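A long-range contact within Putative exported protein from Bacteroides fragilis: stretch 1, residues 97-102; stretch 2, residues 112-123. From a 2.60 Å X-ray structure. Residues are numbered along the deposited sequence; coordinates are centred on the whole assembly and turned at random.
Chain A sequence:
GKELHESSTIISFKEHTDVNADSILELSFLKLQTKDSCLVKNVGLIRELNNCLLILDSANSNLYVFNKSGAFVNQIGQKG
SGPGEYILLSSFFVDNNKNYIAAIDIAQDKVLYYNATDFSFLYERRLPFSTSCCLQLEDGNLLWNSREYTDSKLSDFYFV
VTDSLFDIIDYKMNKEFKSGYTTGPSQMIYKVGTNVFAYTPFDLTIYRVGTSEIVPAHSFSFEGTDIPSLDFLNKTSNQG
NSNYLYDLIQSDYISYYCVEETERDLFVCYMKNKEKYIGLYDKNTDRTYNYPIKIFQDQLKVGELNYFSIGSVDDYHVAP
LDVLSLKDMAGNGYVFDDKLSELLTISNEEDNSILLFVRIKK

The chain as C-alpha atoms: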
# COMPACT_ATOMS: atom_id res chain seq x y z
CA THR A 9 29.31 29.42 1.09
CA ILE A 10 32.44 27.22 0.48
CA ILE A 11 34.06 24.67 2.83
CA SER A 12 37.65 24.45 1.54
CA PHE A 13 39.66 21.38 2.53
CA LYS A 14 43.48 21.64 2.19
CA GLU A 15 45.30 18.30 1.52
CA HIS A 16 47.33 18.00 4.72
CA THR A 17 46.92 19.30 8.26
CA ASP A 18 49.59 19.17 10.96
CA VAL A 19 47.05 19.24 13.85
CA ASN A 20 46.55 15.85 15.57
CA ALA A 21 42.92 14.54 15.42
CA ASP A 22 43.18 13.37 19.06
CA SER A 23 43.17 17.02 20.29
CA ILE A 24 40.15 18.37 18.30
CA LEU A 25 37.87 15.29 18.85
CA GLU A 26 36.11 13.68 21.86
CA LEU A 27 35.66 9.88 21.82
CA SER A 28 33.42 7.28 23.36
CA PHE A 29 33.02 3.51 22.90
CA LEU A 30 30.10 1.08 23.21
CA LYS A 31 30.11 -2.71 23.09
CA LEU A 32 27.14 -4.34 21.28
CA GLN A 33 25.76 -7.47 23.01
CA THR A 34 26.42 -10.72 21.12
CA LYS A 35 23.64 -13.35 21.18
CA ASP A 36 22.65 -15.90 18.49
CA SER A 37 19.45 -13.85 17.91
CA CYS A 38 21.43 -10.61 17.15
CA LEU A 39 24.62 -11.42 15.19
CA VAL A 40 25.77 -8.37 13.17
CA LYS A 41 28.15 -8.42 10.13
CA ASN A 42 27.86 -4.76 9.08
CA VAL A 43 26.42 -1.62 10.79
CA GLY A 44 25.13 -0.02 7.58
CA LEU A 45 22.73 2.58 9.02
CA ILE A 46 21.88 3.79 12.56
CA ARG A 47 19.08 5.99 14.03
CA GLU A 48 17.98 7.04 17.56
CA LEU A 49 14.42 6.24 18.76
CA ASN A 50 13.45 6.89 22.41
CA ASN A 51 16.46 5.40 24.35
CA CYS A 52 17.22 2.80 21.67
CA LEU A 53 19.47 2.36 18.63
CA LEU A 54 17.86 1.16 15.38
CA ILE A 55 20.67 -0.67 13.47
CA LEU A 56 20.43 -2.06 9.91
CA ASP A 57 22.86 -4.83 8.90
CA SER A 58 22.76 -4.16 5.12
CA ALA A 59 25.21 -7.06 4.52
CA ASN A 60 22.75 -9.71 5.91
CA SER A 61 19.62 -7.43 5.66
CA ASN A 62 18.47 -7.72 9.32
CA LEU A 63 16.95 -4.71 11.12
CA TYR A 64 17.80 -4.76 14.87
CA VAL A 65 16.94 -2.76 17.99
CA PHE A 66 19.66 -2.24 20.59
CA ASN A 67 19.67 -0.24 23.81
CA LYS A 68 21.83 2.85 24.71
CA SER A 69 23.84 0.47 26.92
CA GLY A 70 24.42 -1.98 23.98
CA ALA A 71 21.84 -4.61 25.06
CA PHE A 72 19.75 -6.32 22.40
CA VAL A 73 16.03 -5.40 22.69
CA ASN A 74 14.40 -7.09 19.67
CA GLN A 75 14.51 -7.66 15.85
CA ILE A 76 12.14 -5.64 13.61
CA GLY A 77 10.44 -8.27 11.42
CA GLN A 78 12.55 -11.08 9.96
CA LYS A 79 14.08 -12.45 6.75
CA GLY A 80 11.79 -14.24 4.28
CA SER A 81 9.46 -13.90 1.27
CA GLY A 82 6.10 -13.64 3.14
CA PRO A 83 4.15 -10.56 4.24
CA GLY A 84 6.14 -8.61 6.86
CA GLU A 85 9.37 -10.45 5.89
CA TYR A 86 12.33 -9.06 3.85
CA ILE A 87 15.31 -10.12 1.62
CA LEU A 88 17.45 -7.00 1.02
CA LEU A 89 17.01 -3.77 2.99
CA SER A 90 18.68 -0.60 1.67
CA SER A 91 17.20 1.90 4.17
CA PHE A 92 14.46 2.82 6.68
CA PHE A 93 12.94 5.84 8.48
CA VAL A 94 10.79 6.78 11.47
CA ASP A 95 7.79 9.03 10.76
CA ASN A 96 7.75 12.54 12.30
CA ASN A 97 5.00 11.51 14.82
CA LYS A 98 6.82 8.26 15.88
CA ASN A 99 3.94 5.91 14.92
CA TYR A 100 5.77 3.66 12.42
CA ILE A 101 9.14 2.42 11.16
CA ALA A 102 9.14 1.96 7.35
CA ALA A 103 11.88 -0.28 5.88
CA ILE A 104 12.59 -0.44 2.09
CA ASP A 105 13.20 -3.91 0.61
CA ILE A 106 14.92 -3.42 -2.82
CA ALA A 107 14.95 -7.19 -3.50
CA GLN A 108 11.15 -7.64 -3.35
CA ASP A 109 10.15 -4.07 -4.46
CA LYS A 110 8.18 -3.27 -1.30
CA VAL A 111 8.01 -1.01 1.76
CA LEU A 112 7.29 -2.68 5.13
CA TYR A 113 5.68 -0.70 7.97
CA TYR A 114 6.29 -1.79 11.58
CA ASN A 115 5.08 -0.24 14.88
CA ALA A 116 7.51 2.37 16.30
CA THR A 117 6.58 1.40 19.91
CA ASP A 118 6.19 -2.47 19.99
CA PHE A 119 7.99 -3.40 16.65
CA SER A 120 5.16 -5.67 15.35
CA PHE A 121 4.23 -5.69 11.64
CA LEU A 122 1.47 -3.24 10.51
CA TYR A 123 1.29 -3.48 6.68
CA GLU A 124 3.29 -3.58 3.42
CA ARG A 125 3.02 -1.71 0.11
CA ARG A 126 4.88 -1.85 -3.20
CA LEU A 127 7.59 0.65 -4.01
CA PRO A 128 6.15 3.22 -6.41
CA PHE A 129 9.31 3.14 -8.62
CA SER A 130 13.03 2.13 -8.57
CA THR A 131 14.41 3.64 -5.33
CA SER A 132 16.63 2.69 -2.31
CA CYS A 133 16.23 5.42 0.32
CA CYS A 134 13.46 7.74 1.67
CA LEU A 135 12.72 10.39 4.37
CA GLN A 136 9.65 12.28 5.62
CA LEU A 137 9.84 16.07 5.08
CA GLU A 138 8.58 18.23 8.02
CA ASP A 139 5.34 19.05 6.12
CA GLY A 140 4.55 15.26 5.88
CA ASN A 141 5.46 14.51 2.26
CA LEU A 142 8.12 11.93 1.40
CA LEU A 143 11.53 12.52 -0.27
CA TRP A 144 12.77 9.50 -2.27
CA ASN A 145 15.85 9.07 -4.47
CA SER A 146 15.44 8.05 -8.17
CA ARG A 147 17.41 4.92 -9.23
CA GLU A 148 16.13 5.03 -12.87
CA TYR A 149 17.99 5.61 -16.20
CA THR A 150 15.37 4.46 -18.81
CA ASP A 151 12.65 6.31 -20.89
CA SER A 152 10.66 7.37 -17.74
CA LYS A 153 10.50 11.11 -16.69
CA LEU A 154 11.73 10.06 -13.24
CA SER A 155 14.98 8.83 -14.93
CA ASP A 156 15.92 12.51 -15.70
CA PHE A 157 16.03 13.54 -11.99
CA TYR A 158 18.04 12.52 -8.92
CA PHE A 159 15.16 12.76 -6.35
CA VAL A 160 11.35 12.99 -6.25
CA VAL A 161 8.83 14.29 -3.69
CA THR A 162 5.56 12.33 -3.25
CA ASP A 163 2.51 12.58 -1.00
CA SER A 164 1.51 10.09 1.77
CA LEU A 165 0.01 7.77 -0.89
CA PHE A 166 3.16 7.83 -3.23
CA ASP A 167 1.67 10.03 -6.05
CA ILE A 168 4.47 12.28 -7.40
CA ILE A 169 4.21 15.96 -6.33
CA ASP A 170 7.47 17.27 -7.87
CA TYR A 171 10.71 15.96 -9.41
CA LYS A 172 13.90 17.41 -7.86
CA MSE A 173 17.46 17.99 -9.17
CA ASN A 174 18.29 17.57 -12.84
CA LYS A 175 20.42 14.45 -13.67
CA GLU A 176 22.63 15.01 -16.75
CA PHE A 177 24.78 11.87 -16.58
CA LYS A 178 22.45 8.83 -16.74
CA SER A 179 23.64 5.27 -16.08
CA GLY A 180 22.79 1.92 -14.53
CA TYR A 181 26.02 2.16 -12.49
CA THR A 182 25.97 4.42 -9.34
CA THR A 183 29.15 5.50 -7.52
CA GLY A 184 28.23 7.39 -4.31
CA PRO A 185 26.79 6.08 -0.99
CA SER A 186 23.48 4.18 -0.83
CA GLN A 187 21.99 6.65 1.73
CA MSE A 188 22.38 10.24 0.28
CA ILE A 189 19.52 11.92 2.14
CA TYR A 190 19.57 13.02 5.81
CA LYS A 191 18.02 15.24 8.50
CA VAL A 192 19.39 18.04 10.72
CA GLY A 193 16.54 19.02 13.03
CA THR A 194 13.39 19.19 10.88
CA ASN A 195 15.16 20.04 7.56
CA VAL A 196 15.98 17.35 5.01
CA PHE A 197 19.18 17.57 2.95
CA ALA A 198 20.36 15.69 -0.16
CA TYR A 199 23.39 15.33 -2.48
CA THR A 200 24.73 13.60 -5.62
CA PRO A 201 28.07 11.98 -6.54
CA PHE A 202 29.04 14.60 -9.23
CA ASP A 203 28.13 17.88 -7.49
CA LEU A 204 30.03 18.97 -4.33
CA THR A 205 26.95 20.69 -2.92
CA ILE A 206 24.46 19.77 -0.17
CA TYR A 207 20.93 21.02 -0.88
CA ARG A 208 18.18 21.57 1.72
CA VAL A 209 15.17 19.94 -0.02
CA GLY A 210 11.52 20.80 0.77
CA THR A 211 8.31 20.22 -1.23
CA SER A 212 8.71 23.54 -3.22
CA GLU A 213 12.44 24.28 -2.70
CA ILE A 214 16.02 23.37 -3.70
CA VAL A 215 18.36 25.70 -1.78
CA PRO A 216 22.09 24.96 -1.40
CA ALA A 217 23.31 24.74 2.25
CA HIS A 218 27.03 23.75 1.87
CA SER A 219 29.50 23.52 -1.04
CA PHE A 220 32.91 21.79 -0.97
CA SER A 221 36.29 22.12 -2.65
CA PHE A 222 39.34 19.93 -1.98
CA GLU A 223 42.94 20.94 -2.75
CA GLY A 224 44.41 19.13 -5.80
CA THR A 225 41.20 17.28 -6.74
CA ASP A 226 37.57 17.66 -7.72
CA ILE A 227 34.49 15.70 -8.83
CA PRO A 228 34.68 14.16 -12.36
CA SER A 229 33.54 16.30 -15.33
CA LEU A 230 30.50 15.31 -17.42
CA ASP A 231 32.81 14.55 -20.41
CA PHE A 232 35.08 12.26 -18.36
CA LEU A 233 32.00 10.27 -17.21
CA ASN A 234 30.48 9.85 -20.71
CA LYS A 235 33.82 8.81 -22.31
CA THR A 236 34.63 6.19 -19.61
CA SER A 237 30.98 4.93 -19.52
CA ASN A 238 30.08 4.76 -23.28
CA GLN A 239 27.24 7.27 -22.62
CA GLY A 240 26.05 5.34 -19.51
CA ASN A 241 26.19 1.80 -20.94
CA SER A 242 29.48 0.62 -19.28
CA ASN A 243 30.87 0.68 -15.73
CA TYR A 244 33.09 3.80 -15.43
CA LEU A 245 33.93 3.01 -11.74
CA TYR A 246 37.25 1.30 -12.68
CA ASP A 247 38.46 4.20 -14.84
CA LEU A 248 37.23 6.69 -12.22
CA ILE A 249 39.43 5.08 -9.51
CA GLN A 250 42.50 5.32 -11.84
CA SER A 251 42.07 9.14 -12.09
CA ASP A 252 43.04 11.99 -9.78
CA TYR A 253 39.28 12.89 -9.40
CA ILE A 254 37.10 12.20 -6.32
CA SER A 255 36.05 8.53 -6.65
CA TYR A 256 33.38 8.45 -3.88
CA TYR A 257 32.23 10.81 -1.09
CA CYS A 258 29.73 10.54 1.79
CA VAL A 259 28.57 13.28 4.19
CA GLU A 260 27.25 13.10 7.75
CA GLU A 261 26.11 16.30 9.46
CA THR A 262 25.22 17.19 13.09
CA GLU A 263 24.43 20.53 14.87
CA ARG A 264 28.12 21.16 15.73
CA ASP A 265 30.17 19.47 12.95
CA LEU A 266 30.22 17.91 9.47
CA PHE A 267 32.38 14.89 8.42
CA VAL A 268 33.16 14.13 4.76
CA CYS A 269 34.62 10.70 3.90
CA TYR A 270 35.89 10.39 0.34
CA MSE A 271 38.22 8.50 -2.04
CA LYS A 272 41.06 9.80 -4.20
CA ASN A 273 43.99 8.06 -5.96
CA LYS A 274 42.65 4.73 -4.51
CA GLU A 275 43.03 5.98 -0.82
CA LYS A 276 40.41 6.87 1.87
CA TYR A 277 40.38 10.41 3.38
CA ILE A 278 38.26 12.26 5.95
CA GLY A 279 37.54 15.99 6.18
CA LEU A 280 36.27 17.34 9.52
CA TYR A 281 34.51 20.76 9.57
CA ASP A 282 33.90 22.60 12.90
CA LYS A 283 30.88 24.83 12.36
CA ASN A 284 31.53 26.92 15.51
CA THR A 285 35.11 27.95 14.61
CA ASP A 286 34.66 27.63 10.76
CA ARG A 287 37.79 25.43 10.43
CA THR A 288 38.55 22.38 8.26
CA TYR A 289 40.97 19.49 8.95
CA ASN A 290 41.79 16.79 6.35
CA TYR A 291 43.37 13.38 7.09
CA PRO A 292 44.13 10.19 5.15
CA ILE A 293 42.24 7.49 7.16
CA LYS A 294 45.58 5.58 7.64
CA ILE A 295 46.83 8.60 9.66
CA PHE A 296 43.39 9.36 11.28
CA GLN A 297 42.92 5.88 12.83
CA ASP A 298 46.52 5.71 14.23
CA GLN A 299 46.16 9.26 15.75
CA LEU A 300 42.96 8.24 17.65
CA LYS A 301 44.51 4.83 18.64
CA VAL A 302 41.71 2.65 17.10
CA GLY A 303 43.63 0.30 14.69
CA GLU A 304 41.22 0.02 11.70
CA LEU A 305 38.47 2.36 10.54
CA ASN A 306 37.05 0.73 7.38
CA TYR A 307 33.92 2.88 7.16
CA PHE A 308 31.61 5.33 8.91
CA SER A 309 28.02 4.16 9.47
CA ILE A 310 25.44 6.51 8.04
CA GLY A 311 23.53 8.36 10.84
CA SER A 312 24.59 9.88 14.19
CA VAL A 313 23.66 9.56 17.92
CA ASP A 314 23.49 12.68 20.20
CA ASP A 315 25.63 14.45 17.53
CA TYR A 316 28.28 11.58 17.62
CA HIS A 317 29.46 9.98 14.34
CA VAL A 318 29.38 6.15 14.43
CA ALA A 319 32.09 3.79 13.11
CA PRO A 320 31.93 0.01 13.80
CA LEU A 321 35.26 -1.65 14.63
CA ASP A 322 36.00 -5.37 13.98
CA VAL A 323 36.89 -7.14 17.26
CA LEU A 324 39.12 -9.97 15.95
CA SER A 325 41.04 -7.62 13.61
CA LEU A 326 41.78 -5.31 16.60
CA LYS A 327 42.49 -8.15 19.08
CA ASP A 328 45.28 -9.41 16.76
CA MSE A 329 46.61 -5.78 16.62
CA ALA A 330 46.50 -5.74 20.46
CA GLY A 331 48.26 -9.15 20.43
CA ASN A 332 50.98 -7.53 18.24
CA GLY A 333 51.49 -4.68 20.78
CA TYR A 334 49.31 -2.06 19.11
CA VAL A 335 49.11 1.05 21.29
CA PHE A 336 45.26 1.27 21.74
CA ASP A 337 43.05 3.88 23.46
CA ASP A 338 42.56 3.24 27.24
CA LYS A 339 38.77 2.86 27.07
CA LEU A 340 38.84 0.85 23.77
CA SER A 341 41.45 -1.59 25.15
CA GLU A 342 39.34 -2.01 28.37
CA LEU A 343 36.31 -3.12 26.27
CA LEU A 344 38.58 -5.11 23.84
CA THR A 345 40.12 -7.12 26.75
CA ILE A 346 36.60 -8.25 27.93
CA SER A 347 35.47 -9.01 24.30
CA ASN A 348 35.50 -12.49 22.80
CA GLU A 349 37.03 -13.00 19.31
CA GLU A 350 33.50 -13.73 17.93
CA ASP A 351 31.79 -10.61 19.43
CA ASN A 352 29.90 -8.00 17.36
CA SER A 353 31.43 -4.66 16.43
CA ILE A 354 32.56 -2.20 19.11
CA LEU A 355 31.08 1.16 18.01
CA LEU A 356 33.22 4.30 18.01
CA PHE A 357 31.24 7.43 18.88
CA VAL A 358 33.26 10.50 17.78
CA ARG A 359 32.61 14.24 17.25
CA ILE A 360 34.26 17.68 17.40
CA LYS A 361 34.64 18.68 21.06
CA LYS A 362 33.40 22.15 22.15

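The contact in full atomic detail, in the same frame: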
# COMPACT_ATOMS: atom_id res chain seq x y z
N ASN A 97 5.81 11.75 13.60
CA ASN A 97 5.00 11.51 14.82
C ASN A 97 5.44 10.32 15.68
O ASN A 97 4.94 10.17 16.79
CB ASN A 97 3.53 11.29 14.45
CG ASN A 97 2.91 12.50 13.78
OD1 ASN A 97 3.32 13.63 14.00
ND2 ASN A 97 1.88 12.25 12.98
N LYS A 98 6.34 9.47 15.18
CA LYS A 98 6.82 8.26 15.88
C LYS A 98 5.68 7.26 16.09
O LYS A 98 5.40 6.85 17.22
CB LYS A 98 7.59 8.60 17.17
CG LYS A 98 8.79 9.50 16.89
CD LYS A 98 9.49 10.00 18.14
CE LYS A 98 10.55 11.03 17.75
NZ LYS A 98 11.28 11.58 18.92
N ASN A 99 5.00 6.93 14.99
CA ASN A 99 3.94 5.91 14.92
C ASN A 99 4.51 4.63 14.30
O ASN A 99 4.29 3.54 14.83
CB ASN A 99 2.78 6.33 14.02
CG ASN A 99 2.09 7.59 14.49
OD1 ASN A 99 1.92 8.53 13.71
ND2 ASN A 99 1.66 7.61 15.75
N TYR A 100 5.22 4.78 13.17
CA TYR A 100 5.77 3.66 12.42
C TYR A 100 7.21 3.76 12.00
O TYR A 100 7.76 4.85 11.90
CB TYR A 100 4.94 3.43 11.16
CG TYR A 100 5.02 4.49 10.05
CD1 TYR A 100 6.08 4.49 9.12
CD2 TYR A 100 4.02 5.48 9.90
CE1 TYR A 100 6.15 5.43 8.09
CE2 TYR A 100 4.09 6.43 8.87
CZ TYR A 100 5.15 6.40 7.96
OH TYR A 100 5.25 7.32 6.94
N ILE A 101 7.79 2.59 11.71
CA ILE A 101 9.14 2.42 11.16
C ILE A 101 8.92 1.74 9.79
O ILE A 101 8.40 0.63 9.73
CB ILE A 101 10.05 1.55 12.05
CG1 ILE A 101 10.29 2.22 13.40
CG2 ILE A 101 11.39 1.30 11.35
CD1 ILE A 101 10.77 1.26 14.47
N ALA A 102 9.33 2.42 8.72
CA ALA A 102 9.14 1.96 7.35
C ALA A 102 10.47 1.55 6.74
O ALA A 102 11.32 2.42 6.51
CB ALA A 102 8.51 3.07 6.52
N LEU A 112 7.93 -1.99 4.00
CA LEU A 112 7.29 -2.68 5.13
C LEU A 112 7.19 -1.71 6.30
O LEU A 112 8.20 -1.10 6.68
CB LEU A 112 8.03 -3.95 5.52
CG LEU A 112 8.23 -4.93 4.35
CD1 LEU A 112 9.60 -4.75 3.70
CD2 LEU A 112 8.08 -6.37 4.81
N TYR A 113 5.98 -1.58 6.85
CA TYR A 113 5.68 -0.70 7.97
C TYR A 113 5.54 -1.53 9.24
O TYR A 113 4.76 -2.48 9.27
CB TYR A 113 4.40 0.10 7.70
CG TYR A 113 4.52 1.03 6.52
CD1 TYR A 113 4.43 0.55 5.20
CD2 TYR A 113 4.74 2.40 6.70
CE1 TYR A 113 4.55 1.41 4.11
CE2 TYR A 113 4.88 3.27 5.62
CZ TYR A 113 4.78 2.77 4.32
OH TYR A 113 4.91 3.61 3.25
N TYR A 114 6.32 -1.18 10.25
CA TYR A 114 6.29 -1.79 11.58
C TYR A 114 5.93 -0.71 12.60
O TYR A 114 6.07 0.48 12.33
CB TYR A 114 7.65 -2.40 11.91
CG TYR A 114 8.11 -3.47 10.96
CD1 TYR A 114 7.77 -4.81 11.15
CD2 TYR A 114 8.91 -3.16 9.85
CE1 TYR A 114 8.21 -5.81 10.28
CE2 TYR A 114 9.35 -4.15 8.97
CZ TYR A 114 9.00 -5.46 9.19
OH TYR A 114 9.43 -6.41 8.31
N ASN A 115 5.46 -1.14 13.77
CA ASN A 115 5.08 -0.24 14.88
C ASN A 115 6.33 0.36 15.51
O ASN A 115 7.27 -0.38 15.83
CB ASN A 115 4.29 -1.02 15.94
CG ASN A 115 3.61 -0.13 16.96
OD1 ASN A 115 4.26 0.45 17.82
ND2 ASN A 115 2.28 -0.08 16.91
N ALA A 116 6.35 1.68 15.69
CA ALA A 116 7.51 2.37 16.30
C ALA A 116 7.68 2.07 17.79
O ALA A 116 8.79 2.16 18.29
CB ALA A 116 7.41 3.87 16.08
N THR A 117 6.58 1.71 18.47
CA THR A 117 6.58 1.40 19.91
C THR A 117 6.88 -0.08 20.19
O THR A 117 7.90 -0.37 20.82
CB THR A 117 5.22 1.80 20.56
OG1 THR A 117 4.89 3.14 20.18
CG2 THR A 117 5.24 1.69 22.09
N ASP A 118 6.03 -1.01 19.71
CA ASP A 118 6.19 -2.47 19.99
C ASP A 118 6.90 -3.34 18.92
O ASP A 118 7.11 -4.52 19.14
CB ASP A 118 4.85 -3.12 20.45
CG ASP A 118 3.78 -3.18 19.36
OD1 ASP A 118 4.09 -3.31 18.16
OD2 ASP A 118 2.59 -3.15 19.73
N PHE A 119 7.24 -2.74 17.77
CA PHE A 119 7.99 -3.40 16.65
C PHE A 119 7.27 -4.50 15.84
O PHE A 119 7.90 -5.14 14.98
CB PHE A 119 9.40 -3.86 17.09
CG PHE A 119 10.17 -2.82 17.86
CD1 PHE A 119 10.37 -1.54 17.31
CD2 PHE A 119 10.71 -3.10 19.12
CE1 PHE A 119 11.07 -0.57 18.02
CE2 PHE A 119 11.42 -2.13 19.83
CZ PHE A 119 11.61 -0.87 19.27
N SER A 120 5.96 -4.68 16.08
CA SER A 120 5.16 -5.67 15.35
C SER A 120 4.85 -5.12 13.95
O SER A 120 4.89 -3.91 13.72
CB SER A 120 3.86 -6.01 16.09
OG SER A 120 3.04 -4.86 16.27
N PHE A 121 4.53 -6.03 13.03
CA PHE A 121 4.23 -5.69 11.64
C PHE A 121 2.82 -5.06 11.52
O PHE A 121 1.87 -5.57 12.12
CB PHE A 121 4.39 -6.94 10.76
CG PHE A 121 4.06 -6.73 9.31
CD1 PHE A 121 4.73 -5.75 8.57
CD2 PHE A 121 3.12 -7.53 8.67
CE1 PHE A 121 4.41 -5.54 7.23
CE2 PHE A 121 2.81 -7.34 7.33
CZ PHE A 121 3.45 -6.35 6.60
N LEU A 122 2.73 -3.96 10.77
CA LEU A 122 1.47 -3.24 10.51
C LEU A 122 0.92 -3.56 9.12
O LEU A 122 -0.18 -4.09 9.01
CB LEU A 122 1.66 -1.72 10.68
CG LEU A 122 1.47 -1.10 12.06
CD1 LEU A 122 2.14 -1.90 13.16
CD2 LEU A 122 1.98 0.33 12.04
N TYR A 123 1.69 -3.22 8.08
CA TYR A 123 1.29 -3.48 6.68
C TYR A 123 2.43 -3.27 5.70
O TYR A 123 3.44 -2.68 6.08
CB TYR A 123 0.13 -2.56 6.26
CG TYR A 123 0.46 -1.07 6.19
CD1 TYR A 123 0.50 -0.29 7.35
CD2 TYR A 123 0.70 -0.44 4.96
CE1 TYR A 123 0.78 1.07 7.29
CE2 TYR A 123 0.99 0.91 4.89
CZ TYR A 123 1.02 1.67 6.04
OH TYR A 123 1.30 3.02 5.94

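The most distinctive feature of this contact is an edge-to-face aromatic pair between neighbouring strands: the edge of the Tyr-113 ring is directed at one face of the Tyr-100 ring, with centroids 5.1 Å apart, planes at 66° and a closest approach of 3.5 Å from Tyr-113 CD2 to Tyr-100 CD1. This geometry sets the slightly positive ring hydrogens of Tyr-113 against the electron-rich face of Tyr-100. The two tyrosines are not a register pair; Tyr-100 lies across from Asn-115, and Tyr-113 pairs with Ala-102. The small Ala-102 side chain shares a face of the sheet with Tyr-113, and its CB lies 3.7 Å from Tyr-113 CE2.

The backbones run antiparallel, strand 100-102 against strand 112-115, at 152° between their N-to-C directions. Ile-101 and Tyr-114 form the hydrogen-bonded pair at the centre: Ile-101 N donates to Tyr-114 O, and Tyr-114 N donates to Ile-101 O, both at 2.8 Å and nearly linear. Just beyond the strand, Ala-116 N donates to Asn-99 O at 2.9 Å, extending the ladder into the adjoining loop segments. CA-H...O contacts supplement the pairing: Tyr-100 CA lies 3.2 Å from Tyr-114 O, between the bonds, and Ala-102 CA lies 3.3 Å from Leu-112 O, beyond the Ile-101/Tyr-114 pair.

Ile-101 and Tyr-114 place their side chains on the face opposite Ala-102 and Tyr-113. Ile-101, buried and with chi1 m and chi2 t, reaches along the partner stretch into its turn: CD1 lies 3.9 Å from Ala-116 CA and 4.0 Å from Phe-119 CE1, at the edge of the phenyl ring, while CG1 is 4.3 Å from Ala-116 CB. These are apolar contacts, without directional bonding. The Ala-116 methyl, pointing toward stretch 1, also approaches its backbone, with CB 3.8 Å from both Lys-98 O and Tyr-100 N. A looser apolar contact joins Tyr-100 CB to Leu-122 CD2 at 4.4 Å.

The partner surface is held in shape by bonds within stretch 2. Asn-115 points away from stretch 1, and its OD1 accepts from Thr-117 N at 2.7 Å and Asp-118 N at 3.0 Å, tying its side chain to the turn. Asp-118 OD1 then accepts from Ser-120 N at 3.1 Å and Ser-120 OG at 2.7 Å. Asn-115 N donates to Ser-120 O at 2.8 Å, and Leu-122 N to Tyr-113 O at 2.9 Å, so strand 112-115 is bonded to stretch 1 and to the returning segment of its own hairpin.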